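Local atomic coordinates of polymerase X (Deinococcus radiodurans, PDB entry 2W9M), a protein that probably extends DNA chains from deoxyribonucleoside triphosphates as a family X polymerase, and carries a bound zinc cluster. Residues Asn150-Phe153 against Leu154-Arg158; Thr194-Ala197 against Ala198-Thr201. All coordinates share one frame; numbering follows the deposited sequence.

Contact 1: residues Asn150-Phe153 against Leu154-Arg158; sequences NVVF and LFEAR
Leu154 folds back along the last turns of helix 141-157 until its CD2 methyl lies 3.2 Å from Asn150 O. The same carbonyl receives the amide N of Leu154 in a weak hydrogen bond, so backbone and methyl press on one oxygen. One residue further along, Val151 and Phe155 lie side by side and point the same way. Val151 CG1, set opposite the backbone N at chi1 178°, lies over one face of the Phe155 ring. It is 4.3 Å from the ring centroid and displaced toward the rim at CE1, a CH-pi contact. In the backbone, Phe155 N donates to Val151 O at 3.1 Å. The CB of Phe153 points away from residues 154-158 and its ring lies back toward Asn150, whereas its carbonyl O takes the amide N of Ala157 at 3.2 Å in a more bent bond. Val152 CG1 lies alongside Glu156, 3.9 Å from its CD. Val151 and Phe155 reach helix 121-130 at Leu124 and Leu121, and Leu154 meets Val102. The chemistry is therefore divided: hydrocarbon groups pack this helix within the helix-hairpin-helix region, while the exposed Glu156 carboxylate lies close to that of Asp227, which may raise its proton affinity.

Contact 2: residues Thr194-Ala197 against Ala198-Thr201; sequences TVRA and AELT
Glu199 OE2 accepts a hydrogen bond from the backbone N of Asp187. Across the break in its own strand the same oxygen lies 4.0 Å from Arg196 CG, a van der Waals approach. Extended beyond CG, the glutamate runs back beside the chain, its CG anti to the carbonyl carbon. The Arg196 side chain crosses it at about a right angle, with the guanidinium and carboxylate planes turned 75° apart. Arg196 NE stays 4.1 Å from Glu199 OE1, too far for a salt bridge; the arginine instead pairs through NH2 with Glu234, and OE1 has a long, weak ion pair with Arg250. Any attraction between the two charges is probably weak beside the salt bridge of Arg196 to Glu234. To one side, Ala197 CB comes to 4.4 Å from Glu199 CG, a loose apolar touch. Arg196 alone of residues 194-201 has helical backbone angles (phi/psi -73°/-30°), which kinks the chain before Ala197 stretches out again. Ala198 and Leu200 then bond to strand 231-238, which runs parallel, and Glu199 bonds to Ala185. The mixed sheet, which comes before the thumb region in the chain, is consistent with the palm of a family X polymerase; within it residues 194-203 form one interrupted strand.

Along the chain contact 1 closes before contact 2 opens; their centres are 16 Å apart and their nearest atoms about 8 Å, without touching. Contact 1 ends helix 141-157, and contact 2 begins strand 194-203, both in the polymerase X part of the chain. Gln161 bridges the gap: its side chain bonds to Phe155 O and Arg158 NE, while its backbone pairs with Val195. The chain then enters helix 163-176, which packs on Ala198 and Leu200. Leu463 also touches both Arg158 and Thr194. The helix end is thereby joined to the mixed sheet, connecting the helix-hairpin-helix region with the probable palm, well away from the zinc sites.

Contact 1: residues Asn150-Phe153 against Leu154-Arg158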
ATOM      1  N   ASN A 150     -16.019  12.480 -10.272  1.00 35.20           N
ATOM      2  CA  ASN A 150     -15.365  13.054  -9.103  1.00 35.90           C
ATOM      3  C   ASN A 150     -14.030  12.394  -8.773  1.00 36.19           C
ATOM      4  O   ASN A 150     -13.132  13.044  -8.244  1.00 37.80           O
ATOM      5  CB  ASN A 150     -16.302  13.032  -7.893  1.00 37.10           C
ATOM      6  CG  ASN A 150     -17.421  14.044  -8.013  1.00 49.86           C
ATOM      7  OD1 ASN A 150     -17.227  15.131  -8.554  1.00 63.27           O
ATOM      8  ND2 ASN A 150     -18.603  13.691  -7.515  1.00 50.68           N
ATOM      9  N   VAL A 151     -13.901  11.107  -9.086  1.00 37.01           N
ATOM     10  CA  VAL A 151     -12.636  10.402  -8.900  1.00 30.04           C
ATOM     11  C   VAL A 151     -11.618  10.883  -9.927  1.00 33.58           C
ATOM     12  O   VAL A 151     -10.436  11.029  -9.617  1.00 34.51           O
ATOM     13  CB  VAL A 151     -12.794   8.871  -9.016  1.00 29.51           C
ATOM     14  CG1 VAL A 151     -11.447   8.195  -8.876  1.00 29.19           C
ATOM     15  CG2 VAL A 151     -13.763   8.352  -7.964  1.00 21.77           C
ATOM     16  N   VAL A 152     -12.082  11.144 -11.145  1.00 26.38           N
ATOM     17  CA  VAL A 152     -11.210  11.694 -12.179  1.00 28.04           C
ATOM     18  C   VAL A 152     -10.589  13.021 -11.741  1.00 33.83           C
ATOM     19  O   VAL A 152      -9.459  13.333 -12.103  1.00 38.41           O
ATOM     20  CB  VAL A 152     -11.949  11.896 -13.513  1.00 28.26           C
ATOM     21  CG1 VAL A 152     -11.099  12.723 -14.470  1.00 18.27           C
ATOM     22  CG2 VAL A 152     -12.296  10.555 -14.134  1.00 24.29           C
ATOM     23  N   PHE A 153     -11.326  13.797 -10.954  1.00 34.45           N
ATOM     24  CA  PHE A 153     -10.812  15.064 -10.451  1.00 31.92           C
ATOM     25  C   PHE A 153      -9.671  14.844  -9.465  1.00 42.87           C
ATOM     26  O   PHE A 153      -8.657  15.543  -9.520  1.00 36.91           O
ATOM     27  CB  PHE A 153     -11.920  15.886  -9.788  1.00 42.59           C
ATOM     28  CG  PHE A 153     -12.727  16.707 -10.752  1.00 59.74           C
ATOM     29  CD1 PHE A 153     -13.973  16.277 -11.177  1.00 60.16           C
ATOM     30  CD2 PHE A 153     -12.239  17.912 -11.231  1.00 68.53           C
ATOM     31  CE1 PHE A 153     -14.716  17.034 -12.063  1.00 65.42           C
ATOM     32  CE2 PHE A 153     -12.977  18.673 -12.118  1.00 78.14           C
ATOM     33  CZ  PHE A 153     -14.217  18.233 -12.534  1.00 74.41           C
ATOM     34  N   LEU A 154      -9.839  13.880  -8.559  1.00 37.88           N
ATOM     35  CA  LEU A 154      -8.800  13.576  -7.583  1.00 31.11           C
ATOM     36  C   LEU A 154      -7.508  13.195  -8.297  1.00 38.06           C
ATOM     37  O   LEU A 154      -6.426  13.658  -7.930  1.00 38.20           O
ATOM     38  CB  LEU A 154      -9.225  12.457  -6.627  1.00 33.04           C
ATOM     39  CG  LEU A 154     -10.033  12.829  -5.379  1.00 36.43           C
ATOM     40  CD1 LEU A 154      -9.912  14.316  -5.101  1.00 23.22           C
ATOM     41  CD2 LEU A 154     -11.493  12.434  -5.525  1.00 36.21           C
ATOM     42  N   PHE A 155      -7.631  12.362  -9.327  1.00 32.49           N
ATOM     43  CA  PHE A 155      -6.471  11.876 -10.066  1.00 30.33           C
ATOM     44  C   PHE A 155      -5.723  12.983 -10.806  1.00 39.48           C
ATOM     45  O   PHE A 155      -4.493  12.999 -10.827  1.00 41.79           O
ATOM     46  CB  PHE A 155      -6.863  10.769 -11.049  1.00 23.28           C
ATOM     47  CG  PHE A 155      -7.066   9.427 -10.406  1.00 30.82           C
ATOM     48  CD1 PHE A 155      -7.781   8.434 -11.056  1.00 36.83           C
ATOM     49  CD2 PHE A 155      -6.554   9.162  -9.147  1.00 36.26           C
ATOM     50  CE1 PHE A 155      -7.970   7.196 -10.468  1.00 26.23           C
ATOM     51  CE2 PHE A 155      -6.742   7.926  -8.552  1.00 39.38           C
ATOM     52  CZ  PHE A 155      -7.452   6.943  -9.216  1.00 33.77           C
ATOM     53  N   GLU A 156      -6.461  13.901 -11.417  1.00 42.23           N
ATOM     54  CA  GLU A 156      -5.839  14.971 -12.193  1.00 40.95           C
ATOM     55  C   GLU A 156      -5.133  15.990 -11.302  1.00 38.56           C
ATOM     56  O   GLU A 156      -4.220  16.682 -11.743  1.00 53.66           O
ATOM     57  CB  GLU A 156      -6.868  15.646 -13.104  1.00 38.38           C
ATOM     58  CG  GLU A 156      -7.450  14.693 -14.134  1.00 43.74           C
ATOM     59  CD  GLU A 156      -8.307  15.383 -15.173  1.00 60.12           C
ATOM     60  OE1 GLU A 156      -9.035  16.331 -14.811  1.00 63.15           O
ATOM     61  OE2 GLU A 156      -8.256  14.967 -16.352  1.00 68.65           O
ATOM     62  N   ALA A 157      -5.554  16.064 -10.044  1.00 40.83           N
ATOM     63  CA  ALA A 157      -4.922  16.943  -9.068  1.00 44.46           C
ATOM     64  C   ALA A 157      -3.486  16.504  -8.793  1.00 51.53           C
ATOM     65  O   ALA A 157      -2.551  17.301  -8.882  1.00 66.72           O
ATOM     66  CB  ALA A 157      -5.728  16.963  -7.777  1.00 37.95           C
ATOM     67  N   ARG A 158      -3.328  15.229  -8.453  1.00 47.87           N
ATOM     68  CA  ARG A 158      -2.022  14.628  -8.198  1.00 45.20           C
ATOM     69  C   ARG A 158      -1.014  14.927  -9.313  1.00 50.16           C
ATOM     70  O   ARG A 158      -1.368  14.961 -10.493  1.00 47.18           O
ATOM     71  CB  ARG A 158      -2.179  13.112  -8.030  1.00 36.66           C
ATOM     72  CG  ARG A 158      -2.739  12.697  -6.683  1.00 39.28           C
ATOM     73  CD  ARG A 158      -3.906  11.729  -6.827  1.00 46.79           C
ATOM     74  NE  ARG A 158      -3.508  10.389  -7.248  1.00 49.75           N
ATOM     75  CZ  ARG A 158      -3.658   9.296  -6.505  1.00 55.63           C
ATOM     76  NH1 ARG A 158      -4.201   9.380  -5.295  1.00 29.60           N
ATOM     77  NH2 ARG A 158      -3.271   8.115  -6.977  1.00 49.95           N
TER

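Contact 2: residues Thr194-Ala197 against Ala198-Thr201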
ATOM      1  N   THR A 194       5.718   5.383  -6.837  1.00 36.82           N
ATOM      2  CA  THR A 194       4.917   6.444  -7.424  1.00 34.44           C
ATOM      3  C   THR A 194       5.238   6.521  -8.919  1.00 46.40           C
ATOM      4  O   THR A 194       6.360   6.225  -9.330  1.00 42.39           O
ATOM      5  CB  THR A 194       5.187   7.782  -6.729  1.00 44.49           C
ATOM      6  OG1 THR A 194       4.311   7.914  -5.602  1.00 54.81           O
ATOM      7  CG2 THR A 194       4.943   8.924  -7.674  1.00 44.23           C
ATOM      8  N   VAL A 195       4.253   6.904  -9.729  1.00 38.86           N
ATOM      9  CA  VAL A 195       4.348   6.747 -11.179  1.00 29.83           C
ATOM     10  C   VAL A 195       3.913   7.986 -11.966  1.00 38.68           C
ATOM     11  O   VAL A 195       2.849   8.552 -11.711  1.00 43.47           O
ATOM     12  CB  VAL A 195       3.511   5.541 -11.631  1.00 28.01           C
ATOM     13  CG1 VAL A 195       2.888   5.797 -12.980  1.00 39.96           C
ATOM     14  CG2 VAL A 195       4.362   4.286 -11.649  1.00 29.91           C
ATOM     15  N   ARG A 196       4.732   8.398 -12.932  1.00 31.49           N
ATOM     16  CA  ARG A 196       4.441   9.599 -13.712  1.00 42.13           C
ATOM     17  C   ARG A 196       3.298   9.397 -14.702  1.00 37.44           C
ATOM     18  O   ARG A 196       2.571  10.338 -15.022  1.00 35.41           O
ATOM     19  CB  ARG A 196       5.687  10.086 -14.453  1.00 46.98           C
ATOM     20  CG  ARG A 196       6.329   9.042 -15.354  1.00 68.48           C
ATOM     21  CD  ARG A 196       7.605   9.576 -16.004  1.00 64.37           C
ATOM     22  NE  ARG A 196       7.436   9.907 -17.417  1.00 67.91           N
ATOM     23  CZ  ARG A 196       6.772  10.965 -17.873  1.00 75.66           C
ATOM     24  NH1 ARG A 196       6.189  11.810 -17.032  1.00 79.60           N
ATOM     25  NH2 ARG A 196       6.687  11.175 -19.177  1.00 65.45           N
ATOM     26  N   ALA A 197       3.145   8.171 -15.188  1.00 33.77           N
ATOM     27  CA  ALA A 197       2.087   7.865 -16.141  1.00 28.34           C
ATOM     28  C   ALA A 197       1.906   6.366 -16.339  1.00 30.63           C
ATOM     29  O   ALA A 197       2.780   5.573 -15.992  1.00 34.05           O
ATOM     30  CB  ALA A 197       2.377   8.534 -17.477  1.00 28.49           C
ATOM     31  N   ALA A 198       0.761   5.984 -16.896  1.00 32.32           N
ATOM     32  CA  ALA A 198       0.565   4.617 -17.355  1.00 32.81           C
ATOM     33  C   ALA A 198       1.314   4.451 -18.671  1.00 35.34           C
ATOM     34  O   ALA A 198       0.836   4.874 -19.723  1.00 34.96           O
ATOM     35  CB  ALA A 198      -0.907   4.321 -17.540  1.00 24.87           C
ATOM     36  N   GLU A 199       2.498   3.851 -18.604  1.00 24.15           N
ATOM     37  CA  GLU A 199       3.339   3.683 -19.781  1.00 35.26           C
ATOM     38  C   GLU A 199       3.245   2.271 -20.347  1.00 37.20           C
ATOM     39  O   GLU A 199       3.291   1.282 -19.616  1.00 37.11           O
ATOM     40  CB  GLU A 199       4.791   4.029 -19.456  1.00 41.87           C
ATOM     41  CG  GLU A 199       5.062   5.525 -19.308  1.00 44.48           C
ATOM     42  CD  GLU A 199       6.377   5.820 -18.596  1.00 67.07           C
ATOM     43  OE1 GLU A 199       7.340   6.244 -19.273  1.00 61.61           O
ATOM     44  OE2 GLU A 199       6.447   5.619 -17.360  1.00 50.99           O
ATOM     45  N   LEU A 200       3.116   2.191 -21.664  1.00 33.16           N
ATOM     46  CA  LEU A 200       2.945   0.922 -22.350  1.00 27.73           C
ATOM     47  C   LEU A 200       3.909   0.883 -23.530  1.00 29.04           C
ATOM     48  O   LEU A 200       4.269   1.918 -24.091  1.00 23.71           O
ATOM     49  CB  LEU A 200       1.502   0.802 -22.852  1.00 26.00           C
ATOM     50  CG  LEU A 200       0.729  -0.497 -22.628  1.00 33.47           C
ATOM     51  CD1 LEU A 200       0.898  -0.972 -21.198  1.00 35.29           C
ATOM     52  CD2 LEU A 200      -0.744  -0.301 -22.951  1.00 20.68           C
ATOM     53  N   THR A 201       4.337  -0.310 -23.904  1.00 34.41           N
ATOM     54  CA  THR A 201       5.160  -0.461 -25.092  1.00 29.02           C
ATOM     55  C   THR A 201       4.433  -1.382 -26.078  1.00 32.95           C
ATOM     56  O   THR A 201       3.647  -2.239 -25.676  1.00 39.42           O
ATOM     57  CB  THR A 201       6.572  -0.963 -24.734  1.00 28.89           C
ATOM     58  OG1 THR A 201       7.551  -0.195 -25.445  1.00 33.49           O
ATOM     59  CG2 THR A 201       6.721  -2.439 -25.047  1.00 30.50           C
TER